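Local coordinates for putative pilus assembly-related protein (PDB 4DAD) that is of unknown function but carries an N-terminal response-regulator receiver domain, probably joined to an ATP-binding, ATP-hydrolysing region and linked to pilus assembly, at residues S106-T109 with L110-M114; E127-A130 with L131-L135. All blocks are in the same frame, centred on the assembly; numbering follows the deposited sequence.

Interaction 1 (S106-T109 with L110-M114)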
loop_
_atom_site.group_PDB
_atom_site.type_symbol
_atom_site.label_atom_id
_atom_site.label_comp_id
_atom_site.label_asym_id
_atom_site.label_seq_id
_atom_site.Cartn_x
_atom_site.Cartn_y
_atom_site.Cartn_z
ATOM N N SER A 106 5.550 16.213 -1.445
ATOM C CA SER A 106 4.299 16.955 -1.241
ATOM C C SER A 106 3.148 15.973 -0.975
ATOM O O SER A 106 3.104 14.898 -1.585
ATOM C CB SER A 106 3.981 17.863 -2.428
ATOM O OG SER A 106 3.440 17.188 -3.552
ATOM N N SER A 107 2.253 16.325 -0.030
ATOM C CA SER A 107 1.114 15.506 0.379
ATOM C C SER A 107 0.351 14.936 -0.808
ATOM O O SER A 107 0.111 13.728 -0.829
ATOM C CB SER A 107 0.162 16.307 1.259
ATOM O OG SER A 107 0.487 16.099 2.622
ATOM N N GLN A 108 0.015 15.791 -1.806
ATOM C CA GLN A 108 -0.749 15.413 -2.993
ATOM C C GLN A 108 -0.100 14.273 -3.760
ATOM O O GLN A 108 -0.812 13.333 -4.102
ATOM C CB GLN A 108 -1.002 16.604 -3.935
ATOM C CG GLN A 108 -2.065 16.329 -5.023
ATOM C CD GLN A 108 -3.431 15.912 -4.492
ATOM O OE1 GLN A 108 -3.990 16.519 -3.568
ATOM N NE2 GLN A 108 -4.008 14.869 -5.080
ATOM N N THR A 109 1.217 14.332 -4.026
ATOM C CA THR A 109 1.874 13.249 -4.764
ATOM C C THR A 109 1.942 11.980 -3.891
ATOM O O THR A 109 1.653 10.902 -4.398
ATOM C CB THR A 109 3.237 13.674 -5.322
ATOM O OG1 THR A 109 4.109 14.041 -4.250
ATOM C CG2 THR A 109 3.113 14.797 -6.328
ATOM N N LEU A 110 2.243 12.126 -2.591
ATOM C CA LEU A 110 2.299 11.046 -1.604
ATOM C C LEU A 110 0.955 10.257 -1.525
ATOM O O LEU A 110 0.948 9.024 -1.554
ATOM C CB LEU A 110 2.641 11.661 -0.240
ATOM C CG LEU A 110 3.709 10.976 0.601
ATOM C CD1 LEU A 110 5.085 11.074 -0.054
ATOM C CD2 LEU A 110 3.762 11.588 1.978
ATOM N N LEU A 111 -0.165 10.982 -1.480
ATOM C CA LEU A 111 -1.518 10.448 -1.439
ATOM C C LEU A 111 -1.939 9.866 -2.788
ATOM O O LEU A 111 -2.667 8.876 -2.806
ATOM C CB LEU A 111 -2.488 11.553 -1.014
ATOM C CG LEU A 111 -3.905 11.121 -0.673
ATOM C CD1 LEU A 111 -3.935 10.247 0.583
ATOM C CD2 LEU A 111 -4.810 12.313 -0.561
ATOM N N ASP A 112 -1.497 10.465 -3.906
ATOM C CA ASP A 112 -1.802 9.970 -5.253
ATOM C C ASP A 112 -1.093 8.638 -5.524
ATOM O O ASP A 112 -1.660 7.771 -6.195
ATOM C CB ASP A 112 -1.414 11.002 -6.325
ATOM C CG ASP A 112 -2.433 12.100 -6.566
ATOM O OD1 ASP A 112 -3.560 12.011 -6.001
ATOM O OD2 ASP A 112 -2.109 13.052 -7.308
ATOM N N ALA A 113 0.142 8.485 -4.978
ATOM C CA ALA A 113 0.972 7.285 -5.056
ATOM C C ALA A 113 0.289 6.137 -4.314
ATOM O O ALA A 113 0.101 5.060 -4.869
ATOM C CB ALA A 113 2.346 7.569 -4.465
HETATM N N MSE A 114 -0.116 6.395 -3.077
HETATM C CA MSE A 114 -0.838 5.484 -2.196
HETATM C C MSE A 114 -2.120 4.944 -2.863
HETATM O O MSE A 114 -2.392 3.734 -2.834
HETATM C CB MSE A 114 -1.208 6.274 -0.958
HETATM C CG MSE A 114 -1.529 5.429 0.219
HETATM SE SE MSE A 114 -1.602 6.590 1.747
HETATM C CE MSE A 114 -1.056 5.407 3.038
#
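Ser106 caps the short helix 107-114, whose two turns are tied by four successive i to i+4 bonds, from Leu110 N to Ser106 O through Ala113 N to Thr109 O. The first of them is nearly straight, with an N-H...O angle of 173° and 3.1 Å between Leu110 N and Ser106 O. The third, from Asp112 N to Gln108 O, is more bent. Above this turn the amide of Gln108 reaches over to the carboxylate of Asp112. Gln108 leaves the helix with CG trans to N (chi1 -167°), and a bend at chi2 turns its end back along the axis toward the following turn. Gln108 NE2 then lies 3.0 Å from Asp112 OD1 and 3.4 Å from Asp112 OD2, two hydrogen bonds that are both weak, the first bent at the proton, the second straight but long. Amide and carboxylate planes are turned 68° apart. Asp112 CG lies opposite its own carbonyl carbon, which turns the carboxylate back toward Gln108; Asp112 CB packs 3.3 Å from Gln108 O. At the N-terminal end, both Ser106 OG and Thr109 OG1 hydrogen-bond Asp104 just before the helix. Leu110 and Ala113 turn inward onto Val121, whereas Ser107 OG bonds Ala105 O of the second subunit, and Leu110 and Leu111 pack on Leu110 of that subunit. One short helix thus serves both the domain core and the dimer interface, as the helix of the beta-alpha-beta crossover between strands 97-102 and 118-123 in this CheY-like receiver fold.

Interaction 2 (E127-A130 with L131-L135); sequences EPRA and LDDAL
Arg129 and Asp133, one turn apart at the start of the last helix of the receiver fold, 128-140, form an i to i+4 salt bridge. It runs between Arg129 NE and Asp133 OD2, 3.2 Å apart, and is weak as a hydrogen bond because the angle at the proton is only 128°. The carboxylate stands almost upright against the guanidinium, their planes 83° apart, so this is no paired, coplanar grip. A bend at chi2 (71°) swings the arginine chain back toward the next turn, bringing its end over Asp133. Beneath the pair, Asp133 N bonds Arg129 O at 2.9 Å, and the neighbouring i to i+4 bonds, Leu131 N to Glu127 O, Asp132 N to Pro128 O and Ala134 N to Ala130 O, fix the spacing of the two side chains. Glu127 occupies the N-cap position, and Pro128 opens the helix. On the inward side Leu131 packs on Leu39 and Ala43 of helix 30-43, while Ala134 rests on Asp120 and Leu122 of strand 118-123. Back at the salt bridge, Asp133 OD1 sits 3.1 Å above the guanidinium plane of Arg129, displaced toward the rim of the group.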
loop_
_atom_site.group_PDB
_atom_site.type_symbol
_atom_site.label_atom_id
_atom_site.label_comp_id
_atom_site.label_asym_id
_atom_site.label_seq_id
_atom_site.Cartn_x
_atom_site.Cartn_y
_atom_site.Cartn_z
ATOM N N GLU A 127 19.353 7.770 -0.484
ATOM C CA GLU A 127 20.288 7.591 0.626
ATOM C C GLU A 127 20.414 6.087 1.040
ATOM O O GLU A 127 19.395 5.454 1.318
ATOM C CB GLU A 127 19.843 8.468 1.816
ATOM C CG GLU A 127 20.712 8.404 3.071
ATOM C CD GLU A 127 22.211 8.598 2.915
ATOM O OE1 GLU A 127 22.638 9.453 2.102
ATOM O OE2 GLU A 127 22.966 7.875 3.607
ATOM N N PRO A 128 21.660 5.530 1.120
ATOM C CA PRO A 128 21.850 4.114 1.500
ATOM C C PRO A 128 21.004 3.589 2.666
ATOM O O PRO A 128 20.369 2.539 2.494
ATOM C CB PRO A 128 23.328 4.072 1.871
ATOM C CG PRO A 128 23.934 5.001 0.915
ATOM C CD PRO A 128 22.963 6.143 0.786
ATOM N N ARG A 129 21.001 4.291 3.826
ATOM C CA ARG A 129 20.232 3.930 5.023
ATOM C C ARG A 129 18.725 3.911 4.710
ATOM O O ARG A 129 18.052 2.929 5.030
ATOM C CB ARG A 129 20.556 4.889 6.192
ATOM C CG ARG A 129 19.647 4.800 7.429
ATOM C CD ARG A 129 19.834 3.527 8.254
ATOM N NE ARG A 129 18.692 3.277 9.144
ATOM C CZ ARG A 129 18.665 2.368 10.119
ATOM N NH1 ARG A 129 19.726 1.604 10.356
ATOM N NH2 ARG A 129 17.579 2.222 10.870
ATOM N N ALA A 130 18.217 4.975 4.061
ATOM C CA ALA A 130 16.825 5.101 3.641
ATOM C C ALA A 130 16.416 3.907 2.754
ATOM O O ALA A 130 15.412 3.238 3.043
ATOM C CB ALA A 130 16.627 6.408 2.890
ATOM N N LEU A 131 17.256 3.600 1.731
ATOM C CA LEU A 131 17.066 2.506 0.786
ATOM C C LEU A 131 17.055 1.126 1.495
ATOM O O LEU A 131 16.155 0.317 1.234
ATOM C CB LEU A 131 18.138 2.541 -0.329
ATOM C CG LEU A 131 18.123 1.349 -1.303
ATOM C CD1 LEU A 131 16.781 1.224 -2.035
ATOM C CD2 LEU A 131 19.257 1.428 -2.276
ATOM N N ASP A 132 18.057 0.859 2.341
ATOM C CA ASP A 132 18.180 -0.373 3.112
ATOM C C ASP A 132 16.925 -0.554 3.989
ATOM O O ASP A 132 16.416 -1.668 4.078
ATOM C CB ASP A 132 19.476 -0.342 3.967
ATOM C CG ASP A 132 19.665 -1.498 4.948
ATOM O OD1 ASP A 132 19.403 -2.664 4.559
ATOM O OD2 ASP A 132 20.114 -1.240 6.097
ATOM N N ASP A 133 16.408 0.542 4.592
ATOM C CA ASP A 133 15.190 0.505 5.408
ATOM C C ASP A 133 13.980 0.179 4.546
ATOM O O ASP A 133 13.190 -0.706 4.900
ATOM C CB ASP A 133 14.972 1.842 6.139
ATOM C CG ASP A 133 15.881 2.085 7.321
ATOM O OD1 ASP A 133 16.668 1.167 7.670
ATOM O OD2 ASP A 133 15.790 3.185 7.921
ATOM N N ALA A 134 13.856 0.877 3.408
ATOM C CA ALA A 134 12.805 0.680 2.419
ATOM C C ALA A 134 12.747 -0.782 1.938
ATOM O O ALA A 134 11.654 -1.376 1.895
ATOM C CB ALA A 134 13.042 1.608 1.234
ATOM N N LEU A 135 13.932 -1.357 1.604
ATOM C CA LEU A 135 14.091 -2.729 1.094
ATOM C C LEU A 135 13.795 -3.747 2.180
ATOM O O LEU A 135 13.191 -4.780 1.889
ATOM C CB LEU A 135 15.494 -2.963 0.491
ATOM C CG LEU A 135 15.822 -2.162 -0.749
ATOM C CD1 LEU A 135 17.139 -2.565 -1.307
ATOM C CD2 LEU A 135 14.705 -2.260 -1.844
#

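Interaction 1 spans helix 107-114, interaction 2 the first turns of helix 128-140, and they follow in that order along the chain with strand 118-123 between them. Their centres lie 20 Å apart, and their nearest atoms, about 12 Å apart, do not touch. What they share is that strand, an edge strand, within this chain, of the five-stranded parallel sheet: both helices set inward side chains on it. Their other surroundings differ. The helix of interaction 1 meets the second subunit, whereas that of interaction 2 packs on helix 30-43 and has no contact there with the other chain. Both helices pack within the receiver domain, and of these two contacts the one on 107-114 also joins the dimer.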